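Local coordinates for a cystathionine beta-synthase domain protein fused to a Zn-ribbon-like domain (Pyrococcus furiosus, PDB 3GHD), which probably binds an adenosyl nucleotide through its CBS domain and a metal ion through its zinc-ribbon-like part, its precise cellular role remaining undefined, at residues A[37-40]-A[41-44]. Residues are numbered along the deposited sequence; the frame is centred on the assembly and turned at random.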
loop_
_atom_site.group_PDB
_atom_site.type_symbol
_atom_site.label_atom_id
_atom_site.label_comp_id
_atom_site.label_asym_id
_atom_site.label_seq_id
_atom_site.Cartn_x
_atom_site.Cartn_y
_atom_site.Cartn_z
ATOM N N VAL A 37 0.425 -5.685 -25.290
ATOM C CA VAL A 37 0.407 -5.710 -23.834
ATOM C C VAL A 37 0.582 -4.258 -23.280
ATOM O O VAL A 37 1.296 -3.423 -23.882
ATOM C CB VAL A 37 1.524 -6.678 -23.355
ATOM C CG1 VAL A 37 2.888 -6.135 -23.796
ATOM C CG2 VAL A 37 1.471 -6.974 -21.814
ATOM N N VAL A 38 -0.068 -3.981 -22.146
ATOM C CA VAL A 38 0.042 -2.714 -21.396
ATOM C C VAL A 38 0.400 -3.076 -19.927
ATOM O O VAL A 38 -0.104 -4.053 -19.339
ATOM C CB VAL A 38 -1.238 -1.829 -21.514
ATOM C CG1 VAL A 38 -1.140 -0.610 -20.603
ATOM C CG2 VAL A 38 -1.533 -1.379 -23.009
ATOM N N THR A 39 1.437 -2.426 -19.407
ATOM C CA THR A 39 1.910 -2.646 -18.066
ATOM C C THR A 39 1.574 -1.439 -17.221
ATOM O O THR A 39 1.228 -0.363 -17.719
ATOM C CB THR A 39 3.442 -2.966 -18.024
ATOM O OG1 THR A 39 4.201 -1.797 -18.335
ATOM C CG2 THR A 39 3.748 -4.035 -19.021
ATOM N N GLU A 40 1.709 -1.603 -15.928
ATOM C CA GLU A 40 1.552 -0.474 -15.010
ATOM C C GLU A 40 2.628 0.577 -15.265
ATOM O O GLU A 40 2.375 1.746 -15.086
ATOM C CB GLU A 40 1.536 -0.963 -13.535
ATOM C CG GLU A 40 0.313 -1.815 -13.238
ATOM C CD GLU A 40 0.076 -2.100 -11.774
ATOM O OE1 GLU A 40 1.086 -2.398 -11.146
ATOM O OE2 GLU A 40 -1.104 -2.027 -11.258
ATOM N N ARG A 41 3.830 0.194 -15.712
ATOM C CA ARG A 41 4.859 1.172 -16.050
ATOM C C ARG A 41 4.411 1.991 -17.246
ATOM O O ARG A 41 4.581 3.230 -17.268
ATOM C CB ARG A 41 6.181 0.492 -16.395
ATOM C CG ARG A 41 6.969 0.188 -15.142
ATOM C CD ARG A 41 8.094 1.152 -14.982
ATOM N NE ARG A 41 7.702 2.515 -14.791
ATOM C CZ ARG A 41 7.360 3.061 -13.615
ATOM N NH1 ARG A 41 7.068 4.351 -13.535
ATOM N NH2 ARG A 41 7.432 2.345 -12.512
ATOM N N ASP A 42 3.832 1.300 -18.224
ATOM C CA ASP A 42 3.207 1.974 -19.378
ATOM C C ASP A 42 2.179 3.033 -18.955
ATOM O O ASP A 42 2.108 4.167 -19.538
ATOM C CB ASP A 42 2.550 0.986 -20.344
ATOM C CG ASP A 42 3.569 0.106 -21.087
ATOM O OD1 ASP A 42 4.683 0.586 -21.372
ATOM O OD2 ASP A 42 3.249 -1.058 -21.349
ATOM N N ILE A 43 1.339 2.619 -18.032
ATOM C CA ILE A 43 0.279 3.459 -17.489
ATOM C C ILE A 43 0.835 4.718 -16.815
ATOM O O ILE A 43 0.431 5.856 -17.168
ATOM C CB ILE A 43 -0.695 2.716 -16.583
ATOM C CG1 ILE A 43 -1.515 1.688 -17.368
ATOM C CG2 ILE A 43 -1.569 3.737 -15.849
ATOM C CD1 ILE A 43 -2.414 0.832 -16.492
ATOM N N LEU A 44 1.837 4.548 -15.987
ATOM C CA LEU A 44 2.456 5.657 -15.285
ATOM C C LEU A 44 3.270 6.527 -16.214
ATOM O O LEU A 44 3.132 7.740 -16.194
ATOM C CB LEU A 44 3.336 5.117 -14.140
ATOM C CG LEU A 44 2.661 4.498 -12.884
ATOM C CD1 LEU A 44 3.726 3.612 -12.155
ATOM C CD2 LEU A 44 2.029 5.597 -11.976
HETATM O O HOH W 1 4.256 -3.017 -22.630
#
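T39 and D42 form a capping box, a local contact at the turn where strand 33-39 of the CBS domain runs directly into helix 40-48. Two reciprocal bonds define it. D42 N donates to T39 OG1 at 3.1 Å and 167°, nearly straight, while T39 N donates to D42 OD2 at 3.0 Å, meeting the carboxylate on its anti side, 30° out of its plane. The threonine hydroxyl can reach over the helix start because OG1 stands between its backbone N and carbonyl carbon (chi1 71°). A water bridges D42 OD2, at a rather short 2.5 Å from its O, to V37 O. The helix proper starts with I43 N on T39 O at 3.0 Å, followed by L44 N on E40 O. On the buried side, V38 CG1 packs against I43 CG1 at 4.0 Å, the two side chains crossing at about a right angle; I43 also touches V11 and L18 of helix 11-20. E40 is salt-bridged to R41 of the second subunit, and R41 to E40 of that subunit, while R41 also pairs with D45. Replacing D42 by an alanine is likely to leave T39 N without its carboxylate acceptor, keeping only the threonine half of the box. With its carboxylate beside the first turn, D42 probably also offsets the partial positive charge of the helix N-terminus.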